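PDB 6B9R: hydroxyethylphosphonate dioxygenase from Streptomyces albus, which probably uses a non-haem iron centre and molecular oxygen to cleave 2-hydroxyethylphosphonate, yielding hydroxymethylphosphonate and formate. Local coordinates for residues 153-164 against 192-203; 163-172 against 303-311. One frame throughout, in Å; residues are numbered along the deposited sequence.

Interaction 1 (153-164 against 192-203); sequences QFTYFVGPVNYY and FTARSADEPAYI. With FE (Fe (III) ion), chain E; 2HE ((2-hydroxyethyl)phosphonic acid), chain F.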
loop_
_atom_site.group_PDB
_atom_site.type_symbol
_atom_site.label_atom_id
_atom_site.label_comp_id
_atom_site.label_asym_id
_atom_site.label_seq_id
_atom_site.Cartn_x
_atom_site.Cartn_y
_atom_site.Cartn_z
ATOM N N GLN A 153 2.034 -5.939 -17.340
ATOM C CA GLN A 153 3.153 -6.436 -18.130
ATOM C C GLN A 153 3.875 -5.315 -18.853
ATOM O O GLN A 153 3.248 -4.462 -19.484
ATOM C CB GLN A 153 2.714 -7.487 -19.143
ATOM C CG GLN A 153 3.890 -8.239 -19.736
ATOM C CD GLN A 153 3.449 -9.489 -20.474
ATOM O OE1 GLN A 153 2.680 -10.280 -19.952
ATOM N NE2 GLN A 153 3.929 -9.660 -21.698
ATOM N N PHE A 154 5.194 -5.323 -18.737
ATOM C CA PHE A 154 6.085 -4.586 -19.614
ATOM C C PHE A 154 6.798 -5.606 -20.479
ATOM O O PHE A 154 7.421 -6.537 -19.955
ATOM C CB PHE A 154 7.114 -3.765 -18.830
ATOM C CG PHE A 154 8.213 -3.265 -19.694
ATOM C CD1 PHE A 154 8.033 -2.138 -20.480
ATOM C CD2 PHE A 154 9.405 -3.955 -19.787
ATOM C CE1 PHE A 154 9.039 -1.695 -21.326
ATOM C CE2 PHE A 154 10.413 -3.520 -20.646
ATOM C CZ PHE A 154 10.229 -2.379 -21.410
ATOM N N THR A 155 6.725 -5.433 -21.794
ATOM C CA THR A 155 7.320 -6.380 -22.717
ATOM C C THR A 155 8.310 -5.660 -23.613
ATOM O O THR A 155 7.989 -4.611 -24.178
ATOM C CB THR A 155 6.249 -7.073 -23.557
ATOM O OG1 THR A 155 5.318 -7.730 -22.684
ATOM C CG2 THR A 155 6.887 -8.106 -24.457
ATOM N N TYR A 156 9.506 -6.222 -23.728
ATOM C CA TYR A 156 10.546 -5.751 -24.635
ATOM C C TYR A 156 10.738 -6.776 -25.744
ATOM O O TYR A 156 10.879 -7.966 -25.457
ATOM C CB TYR A 156 11.857 -5.547 -23.878
ATOM C CG TYR A 156 12.976 -5.082 -24.761
ATOM C CD1 TYR A 156 13.160 -3.735 -25.014
ATOM C CD2 TYR A 156 13.849 -5.993 -25.348
ATOM C CE1 TYR A 156 14.197 -3.301 -25.834
ATOM C CE2 TYR A 156 14.879 -5.572 -26.167
ATOM C CZ TYR A 156 15.046 -4.225 -26.409
ATOM O OH TYR A 156 16.077 -3.811 -27.222
ATOM N N PHE A 157 10.741 -6.324 -27.005
ATOM C CA PHE A 157 10.736 -7.229 -28.156
ATOM C C PHE A 157 12.127 -7.381 -28.770
ATOM O O PHE A 157 12.859 -6.403 -28.922
ATOM C CB PHE A 157 9.757 -6.729 -29.219
ATOM C CG PHE A 157 8.327 -6.725 -28.762
ATOM C CD1 PHE A 157 7.558 -7.874 -28.858
ATOM C CD2 PHE A 157 7.758 -5.582 -28.225
ATOM C CE1 PHE A 157 6.233 -7.883 -28.440
ATOM C CE2 PHE A 157 6.438 -5.573 -27.802
ATOM C CZ PHE A 157 5.668 -6.732 -27.901
ATOM N N VAL A 158 12.486 -8.619 -29.121
ATOM C CA VAL A 158 13.700 -8.919 -29.878
ATOM C C VAL A 158 13.288 -9.694 -31.126
ATOM O O VAL A 158 12.666 -10.760 -31.027
ATOM C CB VAL A 158 14.725 -9.726 -29.060
ATOM C CG1 VAL A 158 15.952 -10.028 -29.928
ATOM C CG2 VAL A 158 15.127 -8.982 -27.770
ATOM N N GLY A 159 13.642 -9.168 -32.298
ATOM C CA GLY A 159 13.356 -9.850 -33.534
ATOM C C GLY A 159 11.938 -9.610 -34.004
ATOM O O GLY A 159 11.194 -8.809 -33.425
ATOM N N PRO A 160 11.540 -10.300 -35.080
ATOM C CA PRO A 160 10.236 -10.039 -35.730
ATOM C C PRO A 160 9.075 -10.723 -35.017
ATOM O O PRO A 160 8.502 -11.715 -35.479
ATOM C CB PRO A 160 10.466 -10.581 -37.148
ATOM C CG PRO A 160 11.432 -11.719 -36.939
ATOM C CD PRO A 160 12.359 -11.261 -35.840
ATOM N N VAL A 161 8.713 -10.175 -33.857
ATOM C CA VAL A 161 7.628 -10.686 -33.029
ATOM C C VAL A 161 6.346 -9.932 -33.357
ATOM O O VAL A 161 6.354 -8.696 -33.464
ATOM C CB VAL A 161 7.973 -10.550 -31.536
ATOM C CG1 VAL A 161 6.769 -10.929 -30.678
ATOM C CG2 VAL A 161 9.193 -11.419 -31.182
ATOM N N ASN A 162 5.247 -10.665 -33.521
ATOM C CA ASN A 162 3.924 -10.054 -33.626
ATOM C C ASN A 162 3.274 -10.027 -32.248
ATOM O O ASN A 162 3.278 -11.037 -31.537
ATOM C CB ASN A 162 3.030 -10.820 -34.607
ATOM C CG ASN A 162 3.246 -10.400 -36.040
ATOM O OD1 ASN A 162 4.032 -9.492 -36.318
ATOM N ND2 ASN A 162 2.542 -11.052 -36.963
ATOM N N TYR A 163 2.702 -8.877 -31.890
ATOM C CA TYR A 163 2.005 -8.666 -30.627
ATOM C C TYR A 163 0.504 -8.621 -30.893
ATOM O O TYR A 163 0.035 -7.816 -31.704
ATOM C CB TYR A 163 2.463 -7.374 -29.957
ATOM C CG TYR A 163 1.796 -7.113 -28.626
ATOM C CD1 TYR A 163 1.836 -8.066 -27.621
ATOM C CD2 TYR A 163 1.124 -5.923 -28.373
ATOM C CE1 TYR A 163 1.234 -7.849 -26.401
ATOM C CE2 TYR A 163 0.499 -5.705 -27.142
ATOM C CZ TYR A 163 0.568 -6.666 -26.170
ATOM O OH TYR A 163 -0.036 -6.453 -24.953
ATOM N N TYR A 164 -0.240 -9.488 -30.219
ATOM C CA TYR A 164 -1.689 -9.560 -30.347
ATOM C C TYR A 164 -2.327 -9.147 -29.032
ATOM O O TYR A 164 -1.855 -9.535 -27.961
ATOM C CB TYR A 164 -2.136 -10.976 -30.714
ATOM C CG TYR A 164 -1.464 -11.520 -31.949
ATOM C CD1 TYR A 164 -0.188 -12.066 -31.886
ATOM C CD2 TYR A 164 -2.108 -11.490 -33.179
ATOM C CE1 TYR A 164 0.435 -12.556 -33.018
ATOM C CE2 TYR A 164 -1.498 -11.975 -34.317
ATOM C CZ TYR A 164 -0.231 -12.513 -34.229
ATOM O OH TYR A 164 0.378 -13.001 -35.357
ATOM N N PHE A 192 1.699 -13.757 -28.652
ATOM C CA PHE A 192 2.890 -13.425 -29.428
ATOM C C PHE A 192 3.194 -14.547 -30.409
ATOM O O PHE A 192 3.089 -15.726 -30.063
ATOM C CB PHE A 192 4.130 -13.225 -28.551
ATOM C CG PHE A 192 3.937 -12.275 -27.421
ATOM C CD1 PHE A 192 3.448 -12.728 -26.200
ATOM C CD2 PHE A 192 4.270 -10.936 -27.558
ATOM C CE1 PHE A 192 3.284 -11.860 -25.124
ATOM C CE2 PHE A 192 4.116 -10.053 -26.478
ATOM C CZ PHE A 192 3.614 -10.523 -25.264
ATOM N N THR A 193 3.574 -14.174 -31.633
ATOM C CA THR A 193 4.055 -15.108 -32.641
ATOM C C THR A 193 5.318 -14.541 -33.282
ATOM O O THR A 193 5.672 -13.377 -33.081
ATOM C CB THR A 193 3.005 -15.363 -33.733
ATOM O OG1 THR A 193 2.751 -14.137 -34.425
ATOM C CG2 THR A 193 1.696 -15.883 -33.137
ATOM N N ALA A 194 5.996 -15.368 -34.080
ATOM C CA ALA A 194 7.145 -14.936 -34.869
ATOM C C ALA A 194 6.729 -14.788 -36.326
ATOM O O ALA A 194 6.044 -15.661 -36.868
ATOM C CB ALA A 194 8.308 -15.928 -34.762
ATOM N N ARG A 195 7.152 -13.693 -36.959
ATOM C CA ARG A 195 6.908 -13.508 -38.386
ATOM C C ARG A 195 7.854 -14.322 -39.252
ATOM O O ARG A 195 7.638 -14.410 -40.464
ATOM C CB ARG A 195 7.033 -12.028 -38.771
ATOM C CG ARG A 195 5.884 -11.174 -38.276
ATOM C CD ARG A 195 5.862 -9.796 -38.929
ATOM N NE ARG A 195 7.113 -9.060 -38.761
ATOM C CZ ARG A 195 7.490 -8.465 -37.630
ATOM N NH1 ARG A 195 8.643 -7.810 -37.580
ATOM N NH2 ARG A 195 6.725 -8.541 -36.538
ATOM N N SER A 196 8.895 -14.903 -38.671
ATOM C CA SER A 196 9.873 -15.642 -39.446
ATOM C C SER A 196 10.434 -16.766 -38.594
ATOM O O SER A 196 10.535 -16.647 -37.371
ATOM C CB SER A 196 11.004 -14.729 -39.941
ATOM O OG SER A 196 12.089 -15.489 -40.438
ATOM N N ALA A 197 10.796 -17.861 -39.253
ATOM C CA ALA A 197 11.500 -18.949 -38.595
ATOM C C ALA A 197 13.012 -18.809 -38.699
ATOM O O ALA A 197 13.736 -19.690 -38.223
ATOM C CB ALA A 197 11.065 -20.292 -39.187
ATOM N N ASP A 198 13.503 -17.715 -39.280
ATOM C CA ASP A 198 14.903 -17.609 -39.671
ATOM C C ASP A 198 15.779 -16.859 -38.678
ATOM O O ASP A 198 16.996 -17.076 -38.671
ATOM C CB ASP A 198 15.012 -16.928 -41.038
ATOM C CG ASP A 198 14.322 -17.715 -42.130
ATOM O OD1 ASP A 198 14.265 -18.959 -42.010
ATOM O OD2 ASP A 198 13.835 -17.094 -43.099
ATOM N N GLU A 199 15.217 -15.984 -37.858
ATOM C CA GLU A 199 16.002 -15.211 -36.912
ATOM C C GLU A 199 15.398 -15.331 -35.522
ATOM O O GLU A 199 14.230 -15.706 -35.375
ATOM C CB GLU A 199 16.087 -13.736 -37.335
ATOM C CG GLU A 199 14.801 -13.155 -37.856
ATOM C CD GLU A 199 14.944 -11.689 -38.204
ATOM O OE1 GLU A 199 15.645 -10.969 -37.458
ATOM O OE2 GLU A 199 14.363 -11.263 -39.224
ATOM N N PRO A 200 16.183 -15.058 -34.479
ATOM C CA PRO A 200 15.642 -15.140 -33.117
ATOM C C PRO A 200 14.432 -14.232 -32.945
ATOM O O PRO A 200 14.416 -13.089 -33.409
ATOM C CB PRO A 200 16.818 -14.686 -32.243
ATOM C CG PRO A 200 18.041 -14.989 -33.075
ATOM C CD PRO A 200 17.631 -14.766 -34.487
ATOM N N ALA A 201 13.406 -14.757 -32.279
ATOM C CA ALA A 201 12.180 -14.003 -32.022
ATOM C C ALA A 201 11.747 -14.318 -30.601
ATOM O O ALA A 201 11.279 -15.429 -30.334
ATOM C CB ALA A 201 11.080 -14.357 -33.023
ATOM N N TYR A 202 11.930 -13.364 -29.690
ATOM C CA TYR A 202 11.598 -13.608 -28.293
ATOM C C TYR A 202 11.305 -12.283 -27.607
ATOM O O TYR A 202 11.467 -11.207 -28.187
ATOM C CB TYR A 202 12.714 -14.380 -27.585
ATOM C CG TYR A 202 14.067 -13.695 -27.516
ATOM C CD1 TYR A 202 15.005 -13.858 -28.530
ATOM C CD2 TYR A 202 14.420 -12.922 -26.418
ATOM C CE1 TYR A 202 16.245 -13.251 -28.463
ATOM C CE2 TYR A 202 15.662 -12.309 -26.345
ATOM C CZ TYR A 202 16.569 -12.476 -27.370
ATOM O OH TYR A 202 17.811 -11.874 -27.300
ATOM N N ILE A 203 10.828 -12.375 -26.361
ATOM C CA ILE A 203 10.508 -11.201 -25.566
ATOM C C ILE A 203 11.100 -11.362 -24.173
ATOM O O ILE A 203 11.346 -12.468 -23.694
ATOM C CB ILE A 203 8.988 -10.946 -25.459
ATOM C CG1 ILE A 203 8.291 -12.080 -24.685
ATOM C CG2 ILE A 203 8.365 -10.722 -26.846
ATOM C CD1 ILE A 203 6.781 -11.925 -24.625
HETATM FE FE FE E . 1.528 -12.017 -20.397
HETATM O O3 2HE F . 1.279 -14.445 -20.724
HETATM P P 2HE F . 1.591 -15.562 -21.655
HETATM O O1 2HE F . 0.248 -16.082 -22.374
HETATM O O2 2HE F . 2.304 -16.791 -20.884
HETATM C CA 2HE F . 2.718 -14.864 -22.884
HETATM C CB 2HE F . 3.662 -13.920 -22.144
HETATM O O4 2HE F . 3.027 -12.669 -21.840
HETATM O O HOH W 1 3.623 -12.818 -19.172
#
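Pro-160 and Arg-195 meet at one end of this contact and Phe-192 fills the other, where antiparallel strands of the cupin barrel (153-158 with 202-203, 161-164 with 192-194) enclose the iron site. Pro-160, centre of an inverse gamma turn, offers its O to Arg-195 N at 2.8 Å in a nearly straight bond (178°). The Arg-195 chain then bends at chi3 (-56°), which lays one guanidinium face against CA and CB of Pro-160, Arg-195 NH1 lying 3.3 Å from CB. Arg-195 NH2 reaches Asn-162 OD1 at 2.9 Å in the guanidinium plane, and NH1 donates to Met-176 O; an arginine suits the spot because its several N-H groups can serve both oxygens. Gly-159 precedes the proline with a positive phi, and a CB there would collide with Pro-200 O.

Phe-192 is a flat hydrocarbon wedge. Ile-203 CD1 sits over the centre of one face, while at the rim Phe-192 CE2 meets Phe-157 CE1 at 3.6 Å. Further round, Phe-192 CE1 approaches O4 of the bound phosphonate at 3.4 Å, and CZ borders the amide of Gln-153. That glutamine joins His-149 and His-190 as an iron ligand through OE1, 2.1 Å from the metal. Its amide is held from turning by Gln-153 NE2, which donates to O4 of the phosphonate and, in the amide plane, to Thr-155 OG1 at 2.6 Å.

Interaction 2 (163-172 against 303-311); sequences YYFRSGGRSH and TEADVRIQP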
loop_
_atom_site.group_PDB
_atom_site.type_symbol
_atom_site.label_atom_id
_atom_site.label_comp_id
_atom_site.label_asym_id
_atom_site.label_seq_id
_atom_site.Cartn_x
_atom_site.Cartn_y
_atom_site.Cartn_z
ATOM N N TYR A 163 2.702 -8.877 -31.890
ATOM C CA TYR A 163 2.005 -8.666 -30.627
ATOM C C TYR A 163 0.504 -8.621 -30.893
ATOM O O TYR A 163 0.035 -7.816 -31.704
ATOM C CB TYR A 163 2.463 -7.374 -29.957
ATOM C CG TYR A 163 1.796 -7.113 -28.626
ATOM C CD1 TYR A 163 1.836 -8.066 -27.621
ATOM C CD2 TYR A 163 1.124 -5.923 -28.373
ATOM C CE1 TYR A 163 1.234 -7.849 -26.401
ATOM C CE2 TYR A 163 0.499 -5.705 -27.142
ATOM C CZ TYR A 163 0.568 -6.666 -26.170
ATOM O OH TYR A 163 -0.036 -6.453 -24.953
ATOM N N TYR A 164 -0.240 -9.488 -30.219
ATOM C CA TYR A 164 -1.689 -9.560 -30.347
ATOM C C TYR A 164 -2.327 -9.147 -29.032
ATOM O O TYR A 164 -1.855 -9.535 -27.961
ATOM C CB TYR A 164 -2.136 -10.976 -30.714
ATOM C CG TYR A 164 -1.464 -11.520 -31.949
ATOM C CD1 TYR A 164 -0.188 -12.066 -31.886
ATOM C CD2 TYR A 164 -2.108 -11.490 -33.179
ATOM C CE1 TYR A 164 0.435 -12.556 -33.018
ATOM C CE2 TYR A 164 -1.498 -11.975 -34.317
ATOM C CZ TYR A 164 -0.231 -12.513 -34.229
ATOM O OH TYR A 164 0.378 -13.001 -35.357
ATOM N N PHE A 165 -3.392 -8.351 -29.104
ATOM C CA PHE A 165 -3.997 -7.872 -27.872
ATOM C C PHE A 165 -5.484 -7.626 -28.073
ATOM O O PHE A 165 -5.928 -7.274 -29.171
ATOM C CB PHE A 165 -3.295 -6.611 -27.349
ATOM C CG PHE A 165 -3.180 -5.496 -28.352
ATOM C CD1 PHE A 165 -2.159 -5.488 -29.286
ATOM C CD2 PHE A 165 -4.056 -4.421 -28.317
ATOM C CE1 PHE A 165 -2.029 -4.443 -30.189
ATOM C CE2 PHE A 165 -3.929 -3.378 -29.203
ATOM C CZ PHE A 165 -2.916 -3.390 -30.149
ATOM N N ARG A 166 -6.248 -7.828 -26.990
ATOM C CA ARG A 166 -7.706 -7.770 -27.019
ATOM C C ARG A 166 -8.226 -6.810 -25.959
ATOM O O ARG A 166 -7.661 -6.699 -24.865
ATOM C CB ARG A 166 -8.332 -9.158 -26.789
ATOM C CG ARG A 166 -8.551 -9.954 -28.049
ATOM C CD ARG A 166 -8.948 -11.381 -27.715
ATOM N NE ARG A 166 -9.065 -12.210 -28.907
ATOM C CZ ARG A 166 -9.163 -13.534 -28.882
ATOM N NH1 ARG A 166 -9.148 -14.186 -27.722
ATOM N NH2 ARG A 166 -9.268 -14.208 -30.018
ATOM N N SER A 167 -9.314 -6.125 -26.294
ATOM C CA SER A 167 -9.954 -5.177 -25.393
ATOM C C SER A 167 -11.341 -4.900 -25.943
ATOM O O SER A 167 -11.489 -4.681 -27.148
ATOM C CB SER A 167 -9.139 -3.879 -25.285
ATOM O OG SER A 167 -9.788 -2.912 -24.479
ATOM N N GLY A 168 -12.346 -4.932 -25.074
ATOM C CA GLY A 168 -13.712 -4.649 -25.481
ATOM C C GLY A 168 -14.187 -5.409 -26.702
ATOM O O GLY A 168 -14.918 -4.858 -27.533
ATOM N N GLY A 169 -13.756 -6.664 -26.841
ATOM C CA GLY A 169 -14.258 -7.532 -27.888
ATOM C C GLY A 169 -13.577 -7.426 -29.236
ATOM O O GLY A 169 -14.025 -8.073 -30.190
ATOM N N ARG A 170 -12.511 -6.642 -29.354
ATOM C CA ARG A 170 -11.802 -6.479 -30.616
ATOM C C ARG A 170 -10.383 -7.012 -30.474
ATOM O O ARG A 170 -9.688 -6.689 -29.504
ATOM C CB ARG A 170 -11.781 -5.012 -31.052
ATOM N N SER A 171 -9.964 -7.834 -31.434
ATOM C CA SER A 171 -8.605 -8.355 -31.471
ATOM C C SER A 171 -7.748 -7.473 -32.363
ATOM O O SER A 171 -8.176 -7.064 -33.445
ATOM C CB SER A 171 -8.582 -9.793 -31.994
ATOM O OG SER A 171 -9.325 -10.652 -31.146
ATOM N N HIS A 172 -6.536 -7.181 -31.904
ATOM C CA HIS A 172 -5.582 -6.380 -32.651
ATOM C C HIS A 172 -4.278 -7.147 -32.808
ATOM O O HIS A 172 -3.934 -8.001 -31.982
ATOM C CB HIS A 172 -5.280 -5.047 -31.957
ATOM C CG HIS A 172 -6.494 -4.291 -31.524
ATOM N ND1 HIS A 172 -6.967 -3.190 -32.207
ATOM C CD2 HIS A 172 -7.322 -4.460 -30.466
ATOM C CE1 HIS A 172 -8.041 -2.723 -31.596
ATOM N NE2 HIS A 172 -8.277 -3.474 -30.535
ATOM N N THR A 303 -2.890 4.647 -22.202
ATOM C CA THR A 303 -3.229 3.388 -22.846
ATOM C C THR A 303 -4.386 3.568 -23.826
ATOM O O THR A 303 -5.232 4.461 -23.686
ATOM C CB THR A 303 -3.606 2.310 -21.813
ATOM O OG1 THR A 303 -4.562 2.824 -20.875
ATOM C CG2 THR A 303 -2.373 1.789 -21.064
ATOM N N GLU A 304 -4.402 2.694 -24.828
ATOM C CA GLU A 304 -5.487 2.556 -25.786
ATOM C C GLU A 304 -5.619 1.066 -26.058
ATOM O O GLU A 304 -4.615 0.390 -26.306
ATOM C CB GLU A 304 -5.208 3.352 -27.071
ATOM C CG GLU A 304 -6.240 3.152 -28.205
ATOM C CD GLU A 304 -7.686 3.336 -27.752
ATOM O OE1 GLU A 304 -7.934 4.126 -26.813
ATOM O OE2 GLU A 304 -8.578 2.684 -28.340
ATOM N N ALA A 305 -6.844 0.545 -25.956
ATOM C CA ALA A 305 -7.056 -0.902 -25.953
ATOM C C ALA A 305 -6.187 -1.565 -24.881
ATOM O O ALA A 305 -5.629 -2.646 -25.079
ATOM C CB ALA A 305 -6.799 -1.505 -27.338
ATOM N N ASP A 306 -6.049 -0.882 -23.743
ATOM C CA ASP A 306 -5.432 -1.380 -22.508
ATOM C C ASP A 306 -3.929 -1.624 -22.613
ATOM O O ASP A 306 -3.349 -2.273 -21.714
ATOM C CB ASP A 306 -6.121 -2.657 -22.016
ATOM C CG ASP A 306 -7.585 -2.442 -21.727
ATOM O OD1 ASP A 306 -7.938 -1.336 -21.258
ATOM O OD2 ASP A 306 -8.386 -3.363 -21.992
ATOM N N VAL A 307 -3.273 -1.122 -23.663
ATOM C CA VAL A 307 -1.824 -1.204 -23.815
ATOM C C VAL A 307 -1.295 0.164 -24.232
ATOM O O VAL A 307 -2.022 0.993 -24.784
ATOM C CB VAL A 307 -1.397 -2.278 -24.847
ATOM C CG1 VAL A 307 -1.909 -3.645 -24.445
ATOM C CG2 VAL A 307 -1.902 -1.919 -26.245
ATOM N N ARG A 308 -0.012 0.396 -23.958
ATOM C CA ARG A 308 0.703 1.567 -24.469
ATOM C C ARG A 308 1.962 1.078 -25.177
ATOM O O ARG A 308 2.887 0.568 -24.540
ATOM C CB ARG A 308 1.033 2.560 -23.349
ATOM C CG ARG A 308 2.028 3.697 -23.694
ATOM C CD ARG A 308 1.898 4.272 -25.117
ATOM N NE ARG A 308 0.534 4.618 -25.483
ATOM C CZ ARG A 308 0.116 4.757 -26.736
ATOM N NH1 ARG A 308 0.956 4.568 -27.751
ATOM N NH2 ARG A 308 -1.142 5.069 -26.973
ATOM N N ILE A 309 2.003 1.250 -26.490
ATOM C CA ILE A 309 3.105 0.761 -27.310
ATOM C C ILE A 309 4.120 1.881 -27.510
ATOM O O ILE A 309 3.753 2.995 -27.904
ATOM C CB ILE A 309 2.587 0.255 -28.665
ATOM C CG1 ILE A 309 1.619 -0.915 -28.452
ATOM C CG2 ILE A 309 3.746 -0.172 -29.536
ATOM C CD1 ILE A 309 0.812 -1.271 -29.698
ATOM N N GLN A 310 5.402 1.582 -27.264
ATOM C CA GLN A 310 6.480 2.536 -27.520
ATOM C C GLN A 310 7.335 2.046 -28.681
ATOM O O GLN A 310 8.112 1.092 -28.512
ATOM C CB GLN A 310 7.357 2.747 -26.277
ATOM C CG GLN A 310 8.519 3.730 -26.505
ATOM C CD GLN A 310 8.020 5.088 -26.968
ATOM O OE1 GLN A 310 7.244 5.737 -26.270
ATOM N NE2 GLN A 310 8.433 5.506 -28.160
ATOM N N PRO A 311 7.232 2.639 -29.867
ATOM C CA PRO A 311 8.195 2.306 -30.924
ATOM C C PRO A 311 9.593 2.687 -30.467
ATOM O O PRO A 311 9.809 3.770 -29.918
ATOM C CB PRO A 311 7.732 3.154 -32.121
ATOM C CG PRO A 311 6.312 3.578 -31.782
ATOM C CD PRO A 311 6.280 3.680 -30.279
HETATM O O HOH W 2 -5.079 -5.549 -24.430
HETATM O O HOH W 3 -8.539 -5.998 -22.289
#
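Val-307 places its CG2 over one face of the Phe-165 ring, a CH-pi contact 4.1 Å from the centroid and 21° off the normal. His-172 CB lies against the opposite face, so the ring is sandwiched, and Ala-305 CB closes in at its edge, 3.9 Å from Phe-165 CE2. Ile-309 CD1 adds a looser, oblique touch at CE1. The other branch of Val-307 is used too: CG1 comes to the edge of the Tyr-163 ring, 3.4 Å from OH. A branched valine can thus serve two aromatic neighbours at once.

These side chains bridge two layers of beta structure, for the axes of 163-167 and 307-310 come no nearer than 10.1 Å. On one side is the hairpin 163-172, turned by a type I' turn from Ser-167 to Arg-170 in which Gly-168 and Gly-169 readily take positive phi. On the other is strand 307-310, entered through a second type I' turn, from Glu-304 to Val-307; within this chain it is an outer strand of the sheet that holds 181-184 and 152-158.

Polar contacts gather where the turns meet. Ser-167 holds OG anti to its own N (chi1 176°) and donates to Asp-306 OD2 at 2.9 Å, from above the carboxylate plane. A water donates to Asp-306 OD2 at 2.7 Å and to Arg-166 O. An alanine replacing Asp-306 would remove the carboxylate, and is likely to leave the Ser-167 hydroxyl without this acceptor and its rotation less fixed. A second water donates to Arg-166 O and, at 3.0 Å, to Ala-305 O. Asp-306 also packs on Pro-435 of the second subunit.

How the interactions relate
Both contacts draw on strand 161-167, and Tyr-163 belongs to both: its ring lies beside Phe-192 in interaction 1, while its OH end reaches the partner strand in interaction 2. Interaction 1 is mostly buried; it pairs strands within two sheets and packs Phe-192 between them, so backbone hydrogen bonds accompany its packing. Interaction 2, centred about 16 Å from it, is smaller and only partly buried; it links separate layers through side chains and two waters, without direct backbone bonds. In 153-164 against 192-203 a buried amide faces iron and substrate and a partly exposed arginine serves the turn end; in 163-172 against 303-311 the polar groups gather at the turns, where Asp-306 also touches the second subunit.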